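Halotolerant alpha-type carbonic anhydrase (dCA II) (Dunaliella salina, PDB 1Y7W) catalyses the reversible hydration of carbon dioxide to bicarbonate with a bound zinc ion, as a salt-tolerant alpha-type carbonic anhydrase. Local coordinates at residues A[114-118]-A[119-123]; A[56-59]-A[60-63]. All coordinates share one frame; numbering follows the deposited sequence.

Contact 2 comes first along the chain. It closes a tight turn over 57-60, just after strand 55-56, and sends the chain on through 60-63. Contact 1 follows, where 114-118 and 119-123 fold back on each other as a beta hairpin. The two lie in series and neither nest nor cross. Their centres are 23 Å apart, and their nearest atoms stay about 13 Å from each other. They belong to different borders of the fold. The hairpin forms one edge of the large sheet and leads into strand 120-133, which carries the zinc ligands H130 and H132. The turn lies near strand 287-289, the outermost strand on the other side.

Contact 1: A[114-118]-A[119-123]; sequences TIEIG and GTTKS
T120 O is gripped twice from the facing strand. I117 N donates to it at 2.7 Å, nearly straight (169°), and E116 CA adds a CA-H...O contact. In return T120 N bonds I117 O at 3.0 Å. At the next hydrogen-bonded pair, two residues on, K122 N reaches I115 O at 2.7 Å, and I115 N gives a bond to K122 O. These bonds make an antiparallel beta hairpin, 114-117 with 120-123, closed by a type I' turn from I117 to T120. Glycines fill both turn corners at positive phi. At G119 a side chain would run into G118 O. E116 has CG anti to its own N (chi1 -176°), which carries the chain alongside the turn, with CG 3.8 Å from G119 C. Water 1 donates to E116 OE1 at 2.9 Å and holds E116 O and G119 N more weakly. On the same face T121 CG2 packs on T114 CB at 3.9 Å, their side chains crossing at a slant. T114 CG2 meets S123 OG at 3.8 Å. I115, I117, T120 and K122 lie on the other face, where K122 NZ forms a salt bridge with E155.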
# COMPACT_ATOMS: atom_id res chain seq x y z
N THR A 114 -16.68 0.52 -3.82
CA THR A 114 -17.45 -0.28 -2.88
C THR A 114 -17.03 -1.76 -2.93
O THR A 114 -16.54 -2.26 -3.93
CB THR A 114 -18.99 -0.26 -3.17
OG1 THR A 114 -19.24 -0.84 -4.46
CG2 THR A 114 -19.52 1.19 -3.20
N ILE A 115 -17.30 -2.45 -1.83
CA ILE A 115 -17.07 -3.90 -1.79
C ILE A 115 -18.21 -4.48 -0.98
O ILE A 115 -18.60 -3.90 0.06
CB ILE A 115 -15.75 -4.28 -1.09
CG1 ILE A 115 -14.57 -3.53 -1.75
CG2 ILE A 115 -15.54 -5.88 -1.17
CD1 ILE A 115 -13.19 -3.77 -0.99
N GLU A 116 -18.76 -5.61 -1.44
CA GLU A 116 -19.82 -6.24 -0.69
C GLU A 116 -19.14 -7.20 0.25
O GLU A 116 -18.43 -8.13 -0.19
CB GLU A 116 -20.79 -7.00 -1.59
CG GLU A 116 -21.93 -7.57 -0.77
CD GLU A 116 -22.78 -8.59 -1.52
OE1 GLU A 116 -22.25 -9.63 -1.84
OE2 GLU A 116 -23.96 -8.36 -1.77
N ILE A 117 -19.38 -6.99 1.53
CA ILE A 117 -18.73 -7.80 2.56
C ILE A 117 -19.73 -8.36 3.52
O ILE A 117 -20.53 -7.61 4.15
CB ILE A 117 -17.64 -6.97 3.33
CG1 ILE A 117 -16.50 -6.59 2.38
CG2 ILE A 117 -17.03 -7.83 4.46
CD1 ILE A 117 -15.58 -5.58 2.99
N GLY A 118 -19.68 -9.67 3.66
CA GLY A 118 -20.62 -10.37 4.51
C GLY A 118 -22.05 -10.02 4.10
O GLY A 118 -22.90 -9.84 4.97
N GLY A 119 -22.30 -9.92 2.80
CA GLY A 119 -23.63 -9.57 2.31
C GLY A 119 -24.04 -8.08 2.30
O GLY A 119 -25.10 -7.74 1.81
N THR A 120 -23.18 -7.19 2.80
CA THR A 120 -23.50 -5.78 2.84
C THR A 120 -22.54 -5.00 1.93
O THR A 120 -21.30 -5.16 2.03
CB THR A 120 -23.34 -5.21 4.26
OG1 THR A 120 -24.23 -5.89 5.15
CG2 THR A 120 -23.66 -3.72 4.29
N THR A 121 -23.10 -4.16 1.07
CA THR A 121 -22.25 -3.37 0.20
C THR A 121 -21.67 -2.22 1.04
O THR A 121 -22.42 -1.41 1.59
CB THR A 121 -23.06 -2.85 -1.00
OG1 THR A 121 -23.50 -3.98 -1.79
CG2 THR A 121 -22.23 -1.90 -1.87
N LYS A 122 -20.35 -2.14 1.15
CA LYS A 122 -19.78 -1.05 1.92
C LYS A 122 -18.99 -0.11 1.05
O LYS A 122 -18.41 -0.51 0.05
CB LYS A 122 -18.89 -1.59 3.02
CG LYS A 122 -19.63 -2.39 4.11
CD LYS A 122 -18.59 -3.00 5.04
CE LYS A 122 -19.25 -3.83 6.19
NZ LYS A 122 -19.14 -3.18 7.54
N SER A 123 -18.97 1.17 1.41
CA SER A 123 -18.17 2.17 0.64
C SER A 123 -16.81 2.31 1.34
O SER A 123 -16.75 2.21 2.57
CB SER A 123 -18.89 3.53 0.66
OG SER A 123 -19.99 3.49 -0.22
O HOH W 1 -20.22 -10.47 0.07

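Contact 2: A[56-59]-A[60-63]; sequences INTN and QLME
A type I beta turn over 57-60 ends the run of strand 55-56 and bends the chain sharply away from it. Its closing bond runs from Q60 N to N57 O at 2.9 Å. A second, weaker link sits inside the bend: N59 N reaches N57 OD1 at 3.0 Å, bent to 131°. This makes an Asx turn on the same residue that opens the beta turn. With CG anti to the backbone N (chi1 -177°), the amide of N57 is brought round to the N-H of N59. Q60 CG sits over the face of the N57 amide, 3.5 Å from N57 CG, and the two side-chain amide planes stand 78° apart. L61 folds its side chain back against I56 and T58. L61 CG lies 3.6 Å from T58 O. L61 CD1 lies 3.8 Å from T58 CA and also touches T58 CG2, as the two side chains run side by side. The other branch, CD2, meets I56 CG2 at 4.1 Å at a slant. An alanine here lacks both methyl branches and would probably open a gap beside T58 and I56, with I56 CG2 and T58 CG2 losing an apolar partner. T58 turns its hydroxyl elsewhere: OG1 is hydrogen-bonded to ND2 of N141. The backbone of I56 bonds to T139 in strand 139-140 and to N141 just after it. Past the turn, L61 packs on V286 and K288, while the backbone of M62 bonds to the same two residues, joining the segment to strand 287-289.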
# COMPACT_ATOMS: atom_id res chain seq x y z
N ILE A 56 1.71 -14.42 -4.80
CA ILE A 56 0.53 -14.51 -5.65
C ILE A 56 0.96 -15.44 -6.81
O ILE A 56 1.72 -15.04 -7.68
CB ILE A 56 0.14 -13.13 -6.25
CG1 ILE A 56 0.02 -12.05 -5.16
CG2 ILE A 56 -1.20 -13.25 -7.01
CD1 ILE A 56 -1.03 -12.35 -4.16
N ASN A 57 0.46 -16.67 -6.80
CA ASN A 57 0.77 -17.65 -7.82
C ASN A 57 -0.39 -17.56 -8.80
O ASN A 57 -1.49 -18.05 -8.54
CB ASN A 57 0.84 -19.04 -7.17
CG ASN A 57 1.22 -20.11 -8.15
OD1 ASN A 57 0.73 -20.13 -9.25
ND2 ASN A 57 2.08 -21.02 -7.73
N THR A 58 -0.14 -16.92 -9.93
CA THR A 58 -1.22 -16.73 -10.86
C THR A 58 -1.84 -18.00 -11.43
O THR A 58 -3.00 -17.96 -11.84
CB THR A 58 -0.80 -15.76 -11.99
OG1 THR A 58 0.40 -16.23 -12.60
CG2 THR A 58 -0.55 -14.39 -11.40
N ASN A 59 -1.14 -19.12 -11.42
CA ASN A 59 -1.77 -20.35 -11.91
C ASN A 59 -2.71 -20.99 -10.90
O ASN A 59 -3.45 -21.90 -11.24
CB ASN A 59 -0.72 -21.34 -12.39
CG ASN A 59 -0.48 -21.20 -13.87
OD1 ASN A 59 0.24 -20.29 -14.31
ND2 ASN A 59 -1.15 -22.06 -14.66
N GLN A 60 -2.68 -20.51 -9.65
CA GLN A 60 -3.57 -21.00 -8.61
C GLN A 60 -4.70 -20.07 -8.25
O GLN A 60 -5.43 -20.35 -7.30
CB GLN A 60 -2.80 -21.30 -7.35
CG GLN A 60 -1.62 -22.17 -7.64
CD GLN A 60 -1.78 -23.56 -7.06
OE1 GLN A 60 -0.78 -24.18 -6.61
NE2 GLN A 60 -3.03 -24.08 -7.07
N LEU A 61 -4.90 -19.00 -8.99
CA LEU A 61 -6.00 -18.07 -8.63
C LEU A 61 -7.37 -18.73 -8.92
O LEU A 61 -7.54 -19.38 -9.97
CB LEU A 61 -5.86 -16.76 -9.41
CG LEU A 61 -4.52 -16.05 -9.14
CD1 LEU A 61 -4.41 -14.76 -9.99
CD2 LEU A 61 -4.42 -15.73 -7.66
N MET A 62 -8.30 -18.55 -8.00
CA MET A 62 -9.64 -19.10 -8.11
C MET A 62 -10.62 -18.05 -8.68
O MET A 62 -10.30 -16.85 -8.78
CB MET A 62 -10.12 -19.58 -6.74
CG MET A 62 -9.25 -20.64 -6.07
SD MET A 62 -9.20 -22.24 -7.10
CE MET A 62 -7.70 -22.09 -7.90
N GLU A 63 -11.80 -18.53 -9.07
CA GLU A 63 -12.84 -17.68 -9.63
C GLU A 63 -13.47 -16.86 -8.53
O GLU A 63 -13.69 -17.33 -7.45
CB GLU A 63 -13.89 -18.52 -10.37
CG GLU A 63 -13.31 -19.30 -11.59
CD GLU A 63 -12.57 -18.39 -12.58
OE1 GLU A 63 -12.98 -17.22 -12.77
OE2 GLU A 63 -11.56 -18.86 -13.20